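Local coordinates for protein ADP-ribosylating toxin CARDS (Mycoplasma pneumoniae, PDB 4TLV) that transfers the ADP-ribosyl group of NAD(+) to multiple target proteins and causes vacuoles to form in the cytoplasm of mammalian cells, at residues H38-N43 / T127-Q132; A292-N297 / I333-T338; Q321-K326 / A429-M434; D507-L512 / Q553-I558. All coordinates share one frame; numbering follows the deposited sequence.

Interaction 1: H38-N43 / T127-Q132; sequences HILSTN and TSFAYQ
F129 turns one ring face to the backbone carbonyl of I39, the two side chains passing in opposite directions. The oxygen O of I39 stands 3.8 Å above the ring plane of F129, displaced toward the rim, with CE2 as its nearest carbon. Two aliphatic groups complete this packed side: CG2 of I39 lies 4.2 Å from CD2 of F129, and CD2 of L40 comes obliquely to within 4.2 Å of CE2 of F129. The I39 methyl is placed there because CG2 is anti to the backbone N (chi1 -67°).

Toward Q132 the contact is looser and is bridged by solvent. A water donates to O of I39 at 2.9 Å. The same water accepts a weak bond from NE2 of Q132, its oxygen 3.3 Å from that nitrogen. Both segments lie in the mono-ADP-ribosyltransferase domain; S225, which packs on F129, and S227, whose N holds OE1 of Q132, come from the region inferred to form the NAD(+)-binding pocket. The water's bond thus satisfies the buried O of I39, whereas the face of F129 is only a van der Waals neighbour, and no direct hydrogen bond joins the segments.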
loop_
_atom_site.group_PDB
_atom_site.type_symbol
_atom_site.label_atom_id
_atom_site.label_comp_id
_atom_site.label_asym_id
_atom_site.label_seq_id
_atom_site.Cartn_x
_atom_site.Cartn_y
_atom_site.Cartn_z
ATOM N N HIS A 38 -5.465 17.964 5.666
ATOM C CA HIS A 38 -4.442 17.160 6.330
ATOM C C HIS A 38 -3.746 16.213 5.347
ATOM O O HIS A 38 -2.516 16.063 5.368
ATOM C CB HIS A 38 -5.051 16.352 7.476
ATOM C CG HIS A 38 -4.092 15.385 8.080
ATOM N ND1 HIS A 38 -2.981 15.794 8.790
ATOM C CD2 HIS A 38 -4.035 14.033 8.023
ATOM C CE1 HIS A 38 -2.287 14.728 9.157
ATOM N NE2 HIS A 38 -2.910 13.647 8.713
ATOM N N ILE A 39 -4.536 15.568 4.497
ATOM C CA ILE A 39 -4.012 14.673 3.468
ATOM C C ILE A 39 -3.173 15.456 2.454
ATOM O O ILE A 39 -2.122 14.982 1.997
ATOM C CB ILE A 39 -5.157 13.952 2.711
ATOM C CG1 ILE A 39 -5.893 12.993 3.650
ATOM C CG2 ILE A 39 -4.614 13.201 1.514
ATOM C CD1 ILE A 39 -4.974 11.973 4.324
ATOM N N LEU A 40 -3.630 16.662 2.114
ATOM C CA LEU A 40 -2.979 17.445 1.058
ATOM C C LEU A 40 -1.999 18.498 1.580
ATOM O O LEU A 40 -1.412 19.254 0.799
ATOM C CB LEU A 40 -4.041 18.116 0.174
ATOM C CG LEU A 40 -5.035 17.181 -0.509
ATOM C CD1 LEU A 40 -6.132 17.991 -1.199
ATOM C CD2 LEU A 40 -4.282 16.314 -1.520
ATOM N N SER A 41 -1.836 18.559 2.901
ATOM C CA SER A 41 -0.929 19.517 3.541
ATOM C C SER A 41 -1.211 20.968 3.122
ATOM O O SER A 41 -0.290 21.764 2.956
ATOM C CB SER A 41 0.546 19.176 3.282
ATOM O OG SER A 41 0.870 17.846 3.698
ATOM N N THR A 42 -2.486 21.297 2.947
ATOM C CA THR A 42 -2.893 22.652 2.577
ATOM C C THR A 42 -2.548 23.654 3.675
ATOM O O THR A 42 -2.912 23.448 4.834
ATOM C CB THR A 42 -4.406 22.726 2.364
ATOM O OG1 THR A 42 -4.801 21.687 1.470
ATOM C CG2 THR A 42 -4.809 24.098 1.782
ATOM N N ASN A 43 -1.876 24.746 3.306
ATOM C CA ASN A 43 -1.477 25.770 4.283
ATOM C C ASN A 43 -0.981 25.100 5.557
ATOM O O ASN A 43 -1.495 25.358 6.651
ATOM C CB ASN A 43 -2.653 26.695 4.632
ATOM C CG ASN A 43 -3.200 27.442 3.426
ATOM O OD1 ASN A 43 -2.329 27.762 2.477
ATOM N ND2 ASN A 43 -4.399 27.730 3.352
ATOM N N THR A 127 -3.358 6.921 -4.473
ATOM C CA THR A 127 -2.196 6.584 -5.271
ATOM C C THR A 127 -0.953 7.165 -4.593
ATOM O O THR A 127 -0.323 6.482 -3.764
ATOM C CB THR A 127 -2.374 6.989 -6.762
ATOM O OG1 THR A 127 -2.553 8.405 -6.885
ATOM C CG2 THR A 127 -3.595 6.280 -7.353
ATOM N N SER A 128 -0.675 8.434 -4.852
ATOM C CA SER A 128 0.530 9.121 -4.351
ATOM C C SER A 128 0.855 8.970 -2.859
ATOM O O SER A 128 2.021 8.729 -2.506
ATOM C CB SER A 128 0.476 10.618 -4.703
ATOM O OG SER A 128 0.370 10.779 -6.102
ATOM N N PHE A 129 -0.140 9.159 -1.986
ATOM C CA PHE A 129 0.117 9.102 -0.548
ATOM C C PHE A 129 -0.225 7.778 0.126
ATOM O O PHE A 129 0.001 7.626 1.318
ATOM C CB PHE A 129 -0.650 10.217 0.179
ATOM C CG PHE A 129 -0.336 11.592 -0.332
ATOM C CD1 PHE A 129 0.939 12.119 -0.189
ATOM C CD2 PHE A 129 -1.315 12.362 -0.944
ATOM C CE1 PHE A 129 1.244 13.407 -0.643
ATOM C CE2 PHE A 129 -1.018 13.649 -1.411
ATOM C CZ PHE A 129 0.264 14.167 -1.259
ATOM N N ALA A 130 -0.795 6.836 -0.617
ATOM C CA ALA A 130 -1.350 5.631 0.000
ATOM C C ALA A 130 -0.302 4.761 0.714
ATOM O O ALA A 130 -0.588 4.145 1.748
ATOM C CB ALA A 130 -2.109 4.806 -1.050
ATOM N N TYR A 131 0.904 4.715 0.158
ATOM C CA TYR A 131 1.985 3.890 0.708
ATOM C C TYR A 131 2.322 4.295 2.142
ATOM O O TYR A 131 2.953 3.529 2.882
ATOM C CB TYR A 131 3.256 4.014 -0.150
ATOM C CG TYR A 131 3.987 5.322 0.098
ATOM C CD1 TYR A 131 4.959 5.425 1.088
ATOM C CD2 TYR A 131 3.686 6.461 -0.642
ATOM C CE1 TYR A 131 5.600 6.623 1.343
ATOM C CE2 TYR A 131 4.318 7.672 -0.385
ATOM C CZ TYR A 131 5.279 7.743 0.599
ATOM O OH TYR A 131 5.918 8.942 0.854
ATOM N N GLN A 132 1.940 5.514 2.529
ATOM C CA GLN A 132 2.174 5.978 3.900
ATOM C C GLN A 132 1.436 5.139 4.953
ATOM O O GLN A 132 1.779 5.174 6.137
ATOM C CB GLN A 132 1.812 7.468 4.047
ATOM C CG GLN A 132 2.721 8.383 3.223
ATOM C CD GLN A 132 2.359 9.847 3.344
ATOM O OE1 GLN A 132 3.371 10.687 3.324
ATOM N NE2 GLN A 132 1.178 10.220 3.462
HETATM O O HOH W 1 -1.349 12.308 2.972
#

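Interaction 2: A292-N297 / I333-T338; sequences ADPQNN and ISLSLT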
loop_
_atom_site.group_PDB
_atom_site.type_symbol
_atom_site.label_atom_id
_atom_site.label_comp_id
_atom_site.label_asym_id
_atom_site.label_seq_id
_atom_site.Cartn_x
_atom_site.Cartn_y
_atom_site.Cartn_z
ATOM N N ALA A 292 13.010 -13.496 -14.080
ATOM C CA ALA A 292 11.625 -13.965 -13.981
ATOM C C ALA A 292 10.945 -14.018 -15.341
ATOM O O ALA A 292 11.327 -13.307 -16.267
ATOM C CB ALA A 292 10.809 -13.106 -12.977
ATOM N N ASP A 293 9.931 -14.867 -15.467
ATOM C CA ASP A 293 9.309 -15.098 -16.770
ATOM C C ASP A 293 7.799 -14.957 -16.662
ATOM O O ASP A 293 7.152 -15.776 -16.026
ATOM C CB ASP A 293 9.655 -16.505 -17.279
ATOM C CG ASP A 293 9.168 -16.752 -18.721
ATOM O OD1 ASP A 293 8.233 -16.062 -19.177
ATOM O OD2 ASP A 293 9.731 -17.629 -19.405
ATOM N N PRO A 294 7.224 -13.917 -17.281
ATOM C CA PRO A 294 5.770 -13.712 -17.141
ATOM C C PRO A 294 4.939 -14.771 -17.857
ATOM O O PRO A 294 3.732 -14.836 -17.634
ATOM C CB PRO A 294 5.523 -12.361 -17.823
ATOM C CG PRO A 294 6.867 -11.753 -18.018
ATOM C CD PRO A 294 7.855 -12.879 -18.105
ATOM N N GLN A 295 5.565 -15.564 -18.722
ATOM C CA GLN A 295 4.851 -16.627 -19.429
ATOM C C GLN A 295 4.391 -17.733 -18.468
ATOM O O GLN A 295 3.342 -18.346 -18.664
ATOM C CB GLN A 295 5.732 -17.218 -20.533
ATOM C CG GLN A 295 4.991 -18.128 -21.526
ATOM C CD GLN A 295 4.863 -19.564 -21.045
ATOM O OE1 GLN A 295 5.855 -20.035 -20.282
ATOM N NE2 GLN A 295 3.879 -20.246 -21.355
ATOM N N ASN A 296 5.183 -17.992 -17.434
ATOM C CA ASN A 296 4.830 -19.016 -16.450
ATOM C C ASN A 296 4.949 -18.517 -15.013
ATOM O O ASN A 296 4.869 -19.302 -14.069
ATOM C CB ASN A 296 5.700 -20.256 -16.636
ATOM C CG ASN A 296 7.182 -19.931 -16.648
ATOM O OD1 ASN A 296 7.609 -18.918 -16.097
ATOM N ND2 ASN A 296 7.977 -20.790 -17.290
ATOM N N ASN A 297 5.157 -17.214 -14.855
ATOM C CA ASN A 297 5.294 -16.613 -13.524
ATOM C C ASN A 297 6.453 -17.159 -12.690
ATOM O O ASN A 297 6.528 -16.902 -11.500
ATOM C CB ASN A 297 3.976 -16.693 -12.734
ATOM C CG ASN A 297 2.965 -15.642 -13.191
ATOM O OD1 ASN A 297 3.316 -14.696 -13.895
ATOM N ND2 ASN A 297 1.713 -15.821 -12.812
ATOM N N ILE A 333 -0.996 -5.737 -17.028
ATOM C CA ILE A 333 -0.791 -5.912 -15.597
ATOM C C ILE A 333 0.691 -5.996 -15.231
ATOM O O ILE A 333 1.546 -6.347 -16.047
ATOM C CB ILE A 333 -1.583 -7.077 -14.988
ATOM C CG1 ILE A 333 -1.166 -8.388 -15.625
ATOM C CG2 ILE A 333 -3.119 -6.837 -15.073
ATOM C CD1 ILE A 333 -2.178 -9.477 -15.416
ATOM N N SER A 334 0.961 -5.621 -13.993
ATOM C CA SER A 334 2.294 -5.606 -13.416
ATOM C C SER A 334 2.426 -6.870 -12.576
ATOM O O SER A 334 1.438 -7.339 -12.012
ATOM C CB SER A 334 2.424 -4.370 -12.519
ATOM O OG SER A 334 3.625 -4.397 -11.772
ATOM N N LEU A 335 3.631 -7.435 -12.525
ATOM C CA LEU A 335 3.902 -8.635 -11.734
ATOM C C LEU A 335 4.965 -8.391 -10.661
ATOM O O LEU A 335 5.940 -7.682 -10.905
ATOM C CB LEU A 335 4.365 -9.766 -12.653
ATOM C CG LEU A 335 3.341 -10.207 -13.710
ATOM C CD1 LEU A 335 4.045 -10.992 -14.840
ATOM C CD2 LEU A 335 2.203 -11.018 -13.072
ATOM N N SER A 336 4.771 -9.002 -9.490
ATOM C CA SER A 336 5.635 -8.816 -8.318
ATOM C C SER A 336 6.062 -10.164 -7.744
ATOM O O SER A 336 5.320 -11.143 -7.838
ATOM C CB SER A 336 4.872 -8.054 -7.219
ATOM O OG SER A 336 4.656 -6.707 -7.586
ATOM N N LEU A 337 7.260 -10.204 -7.166
ATOM C CA LEU A 337 7.734 -11.359 -6.415
ATOM C C LEU A 337 6.797 -11.626 -5.256
ATOM O O LEU A 337 6.454 -10.713 -4.495
ATOM C CB LEU A 337 9.148 -11.101 -5.878
ATOM C CG LEU A 337 10.280 -11.542 -6.812
ATOM C CD1 LEU A 337 10.200 -10.910 -8.182
ATOM C CD2 LEU A 337 11.647 -11.288 -6.159
ATOM N N THR A 338 6.395 -12.881 -5.108
ATOM C CA THR A 338 5.399 -13.242 -4.118
ATOM C C THR A 338 5.893 -14.484 -3.373
ATOM O O THR A 338 6.323 -15.453 -3.999
ATOM C CB THR A 338 4.046 -13.527 -4.812
ATOM O OG1 THR A 338 3.682 -12.407 -5.637
ATOM C CG2 THR A 338 2.949 -13.792 -3.801
#
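With CG anti to the carbonyl carbon (chi1 -62°) and chi2 at 162°, the isobutyl group of L335 reaches from its strand toward the turn that follows strand 287-293. N297 has its own CG anti to the carbonyl carbon, and its amide end swings nearer to the leucine than its first bond would suggest, the two side chains crossing at about a right angle. The branch CD1 of L335 does most of the touching: it meets CB of P294 at 3.6 Å and OD1 of N297 at 3.9 Å. CD2 of L335 is equally far from that oxygen, which therefore sits over the fork of the leucine.

Both segments belong to D2, a beta-trefoil domain, where the turn joins the hairpin strands 287-293 and 298-303 and L335 lies on strand 335-340. The turn is shaped by an Asx turn: N of Q295 donates to OD1 of D293 at 2.8 Å, meeting the anti side of the carboxylate 35° out of its plane, and S309 supplies a further hydrogen bond to that oxygen. Beside the leucine, OD1 of N297 accepts from ND2 of N488, a D3 residue that also bonds to O of P294 and packs on L335.

Interaction 3: Q321-K326 / A429-M434; sequences QRICLK and AQFVTM. With ACT (acetate ion), chain M.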
loop_
_atom_site.group_PDB
_atom_site.type_symbol
_atom_site.label_atom_id
_atom_site.label_comp_id
_atom_site.label_asym_id
_atom_site.label_seq_id
_atom_site.Cartn_x
_atom_site.Cartn_y
_atom_site.Cartn_z
ATOM N N GLN A 321 6.548 -1.773 -0.803
ATOM C CA GLN A 321 7.496 -2.845 -0.476
ATOM C C GLN A 321 7.555 -3.994 -1.491
ATOM O O GLN A 321 8.117 -5.048 -1.189
ATOM C CB GLN A 321 7.256 -3.408 0.942
ATOM C CG GLN A 321 7.453 -2.400 2.061
ATOM C CD GLN A 321 7.334 -3.026 3.453
ATOM O OE1 GLN A 321 6.277 -2.681 4.164
ATOM N NE2 GLN A 321 8.185 -3.829 3.872
ATOM N N ARG A 322 7.003 -3.793 -2.688
ATOM C CA ARG A 322 6.943 -4.865 -3.667
ATOM C C ARG A 322 8.180 -4.851 -4.539
ATOM O O ARG A 322 8.716 -3.791 -4.857
ATOM C CB ARG A 322 5.707 -4.725 -4.552
ATOM C CG ARG A 322 4.387 -4.618 -3.764
ATOM C CD ARG A 322 3.208 -4.395 -4.734
ATOM N NE ARG A 322 3.289 -3.103 -5.403
ATOM C CZ ARG A 322 2.281 -2.560 -6.085
ATOM N NH1 ARG A 322 1.124 -3.206 -6.175
ATOM N NH2 ARG A 322 2.433 -1.386 -6.710
ATOM N N ILE A 323 8.641 -6.029 -4.922
ATOM C CA ILE A 323 9.692 -6.107 -5.930
ATOM C C ILE A 323 9.017 -6.468 -7.250
ATOM O O ILE A 323 8.522 -7.588 -7.408
ATOM C CB ILE A 323 10.738 -7.188 -5.554
ATOM C CG1 ILE A 323 11.360 -6.862 -4.196
ATOM C CG2 ILE A 323 11.806 -7.302 -6.640
ATOM C CD1 ILE A 323 12.098 -8.052 -3.549
ATOM N N CYS A 324 8.967 -5.519 -8.184
ATOM C CA CYS A 324 8.192 -5.682 -9.410
ATOM C C CYS A 324 9.088 -5.815 -10.630
ATOM O O CYS A 324 10.149 -5.183 -10.694
ATOM C CB CYS A 324 7.298 -4.465 -9.655
ATOM S SG CYS A 324 6.237 -3.960 -8.304
ATOM N N LEU A 325 8.641 -6.609 -11.607
ATOM C CA LEU A 325 9.257 -6.637 -12.933
ATOM C C LEU A 325 8.968 -5.308 -13.603
ATOM O O LEU A 325 7.873 -4.772 -13.459
ATOM C CB LEU A 325 8.644 -7.727 -13.805
ATOM C CG LEU A 325 9.355 -9.059 -13.969
ATOM C CD1 LEU A 325 8.602 -9.931 -14.999
ATOM C CD2 LEU A 325 10.816 -8.856 -14.382
ATOM N N LYS A 326 9.935 -4.787 -14.352
ATOM C CA LYS A 326 9.782 -3.486 -14.984
ATOM C C LYS A 326 8.586 -3.402 -15.927
ATOM O O LYS A 326 7.808 -2.455 -15.842
ATOM C CB LYS A 326 11.056 -3.091 -15.752
ATOM C CG LYS A 326 10.908 -1.822 -16.600
ATOM C CD LYS A 326 12.169 -1.599 -17.448
ATOM C CE LYS A 326 11.994 -0.476 -18.447
ATOM N NZ LYS A 326 11.704 0.801 -17.760
ATOM N N ALA A 429 22.848 1.001 -6.738
ATOM C CA ALA A 429 22.494 1.313 -5.356
ATOM C C ALA A 429 21.004 1.592 -5.164
ATOM O O ALA A 429 20.443 1.299 -4.103
ATOM C CB ALA A 429 23.322 2.509 -4.850
ATOM N N GLN A 430 20.356 2.166 -6.175
ATOM C CA GLN A 430 18.963 2.577 -5.967
ATOM C C GLN A 430 18.006 1.392 -5.859
ATOM O O GLN A 430 16.904 1.533 -5.347
ATOM C CB GLN A 430 18.487 3.583 -7.023
ATOM C CG GLN A 430 18.235 2.985 -8.392
ATOM C CD GLN A 430 17.772 4.043 -9.358
ATOM O OE1 GLN A 430 16.550 3.899 -9.851
ATOM N NE2 GLN A 430 18.503 5.005 -9.637
ATOM N N PHE A 431 18.429 0.212 -6.297
ATOM C CA PHE A 431 17.548 -0.935 -6.142
ATOM C C PHE A 431 17.105 -1.135 -4.694
ATOM O O PHE A 431 15.947 -1.462 -4.425
ATOM C CB PHE A 431 18.145 -2.247 -6.672
ATOM C CG PHE A 431 17.192 -3.393 -6.539
ATOM C CD1 PHE A 431 16.065 -3.448 -7.330
ATOM C CD2 PHE A 431 17.377 -4.370 -5.574
ATOM C CE1 PHE A 431 15.148 -4.492 -7.185
ATOM C CE2 PHE A 431 16.475 -5.404 -5.443
ATOM C CZ PHE A 431 15.355 -5.454 -6.250
ATOM N N VAL A 432 18.019 -0.925 -3.747
ATOM C CA VAL A 432 17.709 -1.189 -2.349
ATOM C C VAL A 432 17.062 0.003 -1.634
ATOM O O VAL A 432 17.200 0.167 -0.416
ATOM C CB VAL A 432 18.943 -1.719 -1.583
ATOM C CG1 VAL A 432 19.410 -3.040 -2.221
ATOM C CG2 VAL A 432 20.061 -0.686 -1.582
ATOM N N THR A 433 16.327 0.807 -2.405
ATOM C CA THR A 433 15.516 1.896 -1.891
ATOM C C THR A 433 14.122 1.778 -2.516
ATOM O O THR A 433 13.960 1.150 -3.541
ATOM C CB THR A 433 16.111 3.270 -2.257
ATOM O OG1 THR A 433 16.065 3.447 -3.671
ATOM C CG2 THR A 433 17.580 3.362 -1.787
ATOM N N MET A 434 13.122 2.392 -1.903
ATOM C CA MET A 434 11.750 2.221 -2.362
ATOM C C MET A 434 11.305 3.379 -3.253
ATOM O O MET A 434 11.142 4.501 -2.787
ATOM C CB MET A 434 10.815 2.053 -1.149
ATOM C CG MET A 434 10.965 0.716 -0.454
ATOM S SD MET A 434 10.129 0.694 1.136
ATOM C CE MET A 434 11.423 1.256 2.191
HETATM C C ACT M . 26.338 2.107 -8.166
HETATM O O ACT M . 25.106 2.308 -8.025
HETATM O OXT ACT M . 26.969 2.933 -8.866
HETATM C CH3 ACT M . 27.027 0.941 -7.524
#
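Within the beta-trefoil D2 domain, the short strand 323-325 faces a 3-10 turn, 429-431, in the loop between strands 415-421 and 441-443. I323 and F431 join strand to turn in the interior: CG2 of I323 lies 4.0 Å from CZ of F431, at the ring edge and near its plane, the side chains crossing at about a right angle. F431 extends this far because its CG is anti to the backbone N (chi1 -178°). M366 packs against both residues and W364 against I323.

The second pair joins flanking residues: Q321 and the partly exposed M434 run side by side in the same direction, with CG of Q321 4.2 Å from SD of M434. Beyond CG of Q321, its NE2 is hydrogen-bonded to OE2 of E381 and to O of W364. At the start of the turn an acetate ion, probably from the crystallisation liquor, bridges to H163 ND1 and accepts from N of A429 at 2.9 Å, with an N-H...O angle of 160°.

Interaction 4: D507-L512 / Q553-I558; sequences DWVEWL and QQLKVI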
loop_
_atom_site.group_PDB
_atom_site.type_symbol
_atom_site.label_atom_id
_atom_site.label_comp_id
_atom_site.label_asym_id
_atom_site.label_seq_id
_atom_site.Cartn_x
_atom_site.Cartn_y
_atom_site.Cartn_z
ATOM N N ASP A 507 -30.448 -4.955 -15.054
ATOM C CA ASP A 507 -29.870 -5.626 -16.223
ATOM C C ASP A 507 -28.623 -6.374 -15.766
ATOM O O ASP A 507 -27.989 -6.001 -14.770
ATOM C CB ASP A 507 -29.559 -4.621 -17.342
ATOM C CG ASP A 507 -29.438 -5.274 -18.731
ATOM O OD1 ASP A 507 -29.494 -6.514 -18.855
ATOM O OD2 ASP A 507 -29.265 -4.522 -19.712
ATOM N N TRP A 508 -28.302 -7.462 -16.455
ATOM C CA TRP A 508 -27.096 -8.226 -16.163
ATOM C C TRP A 508 -25.866 -7.328 -16.260
ATOM O O TRP A 508 -25.865 -6.342 -17.000
ATOM C CB TRP A 508 -26.947 -9.368 -17.165
ATOM C CG TRP A 508 -28.124 -10.301 -17.208
ATOM C CD1 TRP A 508 -28.990 -10.488 -18.255
ATOM C CD2 TRP A 508 -28.558 -11.184 -16.166
ATOM N NE1 TRP A 508 -29.935 -11.433 -17.923
ATOM C CE2 TRP A 508 -29.690 -11.876 -16.648
ATOM C CE3 TRP A 508 -28.100 -11.459 -14.871
ATOM C CZ2 TRP A 508 -30.372 -12.819 -15.881
ATOM C CZ3 TRP A 508 -28.776 -12.393 -14.114
ATOM C CH2 TRP A 508 -29.900 -13.063 -14.619
ATOM N N VAL A 509 -24.829 -7.661 -15.504
ATOM C CA VAL A 509 -23.517 -7.064 -15.729
ATOM C C VAL A 509 -22.722 -8.031 -16.608
ATOM O O VAL A 509 -23.144 -9.166 -16.829
ATOM C CB VAL A 509 -22.774 -6.803 -14.401
ATOM C CG1 VAL A 509 -23.459 -5.699 -13.623
ATOM C CG2 VAL A 509 -22.714 -8.063 -13.569
ATOM N N GLU A 510 -21.577 -7.598 -17.120
ATOM C CA GLU A 510 -20.770 -8.482 -17.950
ATOM C C GLU A 510 -19.300 -8.181 -17.726
ATOM O O GLU A 510 -18.958 -7.126 -17.192
ATOM C CB GLU A 510 -21.110 -8.273 -19.423
ATOM C CG GLU A 510 -20.904 -6.828 -19.875
ATOM C CD GLU A 510 -21.515 -6.520 -21.238
ATOM O OE1 GLU A 510 -21.767 -7.467 -22.012
ATOM O OE2 GLU A 510 -21.735 -5.321 -21.532
ATOM N N TRP A 511 -18.443 -9.102 -18.151
ATOM C CA TRP A 511 -16.996 -8.945 -18.002
ATOM C C TRP A 511 -16.348 -8.849 -19.370
ATOM O O TRP A 511 -16.423 -9.796 -20.151
ATOM C CB TRP A 511 -16.431 -10.153 -17.276
ATOM C CG TRP A 511 -16.879 -10.314 -15.854
ATOM C CD1 TRP A 511 -17.953 -11.032 -15.394
ATOM C CD2 TRP A 511 -16.229 -9.778 -14.699
ATOM N NE1 TRP A 511 -18.020 -10.953 -14.021
ATOM C CE2 TRP A 511 -16.972 -10.192 -13.574
ATOM C CE3 TRP A 511 -15.099 -8.978 -14.513
ATOM C CZ2 TRP A 511 -16.602 -9.849 -12.275
ATOM C CZ3 TRP A 511 -14.740 -8.627 -13.215
ATOM C CH2 TRP A 511 -15.486 -9.064 -12.121
ATOM N N LEU A 512 -15.709 -7.719 -19.662
ATOM C CA LEU A 512 -15.215 -7.437 -21.012
ATOM C C LEU A 512 -13.747 -7.055 -21.018
ATOM O O LEU A 512 -13.297 -6.320 -20.146
ATOM C CB LEU A 512 -15.978 -6.257 -21.608
ATOM C CG LEU A 512 -17.503 -6.361 -21.657
ATOM C CD1 LEU A 512 -18.098 -5.022 -22.034
ATOM C CD2 LEU A 512 -17.937 -7.453 -22.633
ATOM N N GLN A 553 -26.182 2.525 -10.066
ATOM C CA GLN A 553 -26.707 1.176 -10.243
ATOM C C GLN A 553 -25.995 0.255 -9.285
ATOM O O GLN A 553 -24.762 0.326 -9.163
ATOM C CB GLN A 553 -26.466 0.691 -11.677
ATOM C CG GLN A 553 -27.081 1.578 -12.756
ATOM C CD GLN A 553 -26.151 2.679 -13.266
ATOM O OE1 GLN A 553 -25.217 3.119 -12.583
ATOM N NE2 GLN A 553 -26.410 3.128 -14.483
ATOM N N GLN A 554 -26.760 -0.614 -8.622
ATOM C CA GLN A 554 -26.226 -1.446 -7.552
ATOM C C GLN A 554 -25.970 -2.895 -7.954
ATOM O O GLN A 554 -26.845 -3.589 -8.488
ATOM C CB GLN A 554 -27.126 -1.411 -6.307
ATOM C CG GLN A 554 -26.478 -2.103 -5.112
ATOM C CD GLN A 554 -27.312 -2.015 -3.838
ATOM O OE1 GLN A 554 -28.348 -1.343 -3.802
ATOM N NE2 GLN A 554 -26.854 -2.689 -2.783
ATOM N N LEU A 555 -24.754 -3.350 -7.677
ATOM C CA LEU A 555 -24.362 -4.731 -7.952
ATOM C C LEU A 555 -25.044 -5.678 -6.976
ATOM O O LEU A 555 -24.969 -5.487 -5.761
ATOM C CB LEU A 555 -22.837 -4.881 -7.827
ATOM C CG LEU A 555 -22.234 -6.171 -8.371
ATOM C CD1 LEU A 555 -22.455 -6.230 -9.899
ATOM C CD2 LEU A 555 -20.757 -6.269 -8.037
ATOM N N LYS A 556 -25.703 -6.709 -7.507
ATOM C CA LYS A 556 -26.281 -7.759 -6.681
ATOM C C LYS A 556 -26.168 -9.125 -7.354
ATOM O O LYS A 556 -25.772 -9.217 -8.518
ATOM C CB LYS A 556 -27.756 -7.464 -6.371
ATOM C CG LYS A 556 -27.999 -6.142 -5.674
ATOM C CD LYS A 556 -29.425 -6.081 -5.123
ATOM C CE LYS A 556 -29.840 -4.655 -4.807
ATOM N NZ LYS A 556 -31.271 -4.599 -4.382
ATOM N N VAL A 557 -26.514 -10.176 -6.611
ATOM C CA VAL A 557 -26.482 -11.542 -7.129
ATOM C C VAL A 557 -27.795 -12.275 -6.817
ATOM O O VAL A 557 -28.335 -12.169 -5.713
ATOM C CB VAL A 557 -25.343 -12.368 -6.512
ATOM C CG1 VAL A 557 -25.226 -13.694 -7.216
ATOM C CG2 VAL A 557 -24.031 -11.637 -6.614
ATOM N N ILE A 558 -28.301 -13.026 -7.789
ATOM C CA ILE A 558 -29.513 -13.820 -7.575
ATOM C C ILE A 558 -29.208 -15.026 -6.706
ATOM O O ILE A 558 -28.227 -15.726 -6.928
ATOM C CB ILE A 558 -30.151 -14.254 -8.919
ATOM C CG1 ILE A 558 -30.534 -13.018 -9.725
ATOM C CG2 ILE A 558 -31.375 -15.142 -8.659
ATOM C CD1 ILE A 558 -30.988 -13.307 -11.159
#
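CD1 of L555 rests against both methyls of V509, 3.9 Å from CG1 and 4.1 Å from CG2, and this buried pair forms one half of a contact inside D3, the C-terminal beta-trefoil domain. The other half lies nearer the surface, where CD1 of I558 approaches the six-membered ring of W508. It comes within 3.6 Å of CH2 and 3.8 Å of CZ3 of that tryptophan, obliquely to the ring. In each pair the two side chains cross at about a right angle; on the 553-558 side the touching is done by CD1 of L555 and CD1 of I558.

L555 carries CG anti to the backbone N (chi1 -167°), which sends its end toward V509. I558 has CG1 anti to the carbonyl carbon, and an extended chi2 of 172° then carries CD1 on to the indole.

No hydrogen bond joins the segments directly, because strand 567-570 is seated between strand 506-512 and strand 554-558 in the antiparallel sheet. W567 from that middle strand packs on V509, and L494 adds to the cover of the same valine; I546 touches L555 from strand 543-548. The indole of W508 is set edge-to-face against the ring of W506. Within strand 506-512 itself, N of W508 makes a weak hydrogen bond to OD1 of D507, 2.8 Å long and bent to 124°.

How the interactions relate
From the N terminus, interaction 1 comes first, closing a loop of 83 residues within the mono-ADP-ribosyltransferase domain. Interactions 2 and 3 then cross, their segments alternating along D2. Interaction 2 spans 35 intervening residues and joins the turn after strand 287-293 to strand 335-340; interaction 3 spans 102 and joins strand 323-325 to the loop before strand 441-443. The two touch directly, strands 323-325 and 335-340 probably sharing two backbone hydrogen bonds, L337 N to I323 O and L325 N to L335 O. Interaction 4 follows in series, closing a 40-residue loop in D3 between strands 506-512 and 554-558, its centre about 38 Å from that of interaction 3. Only 2 and 3 meet.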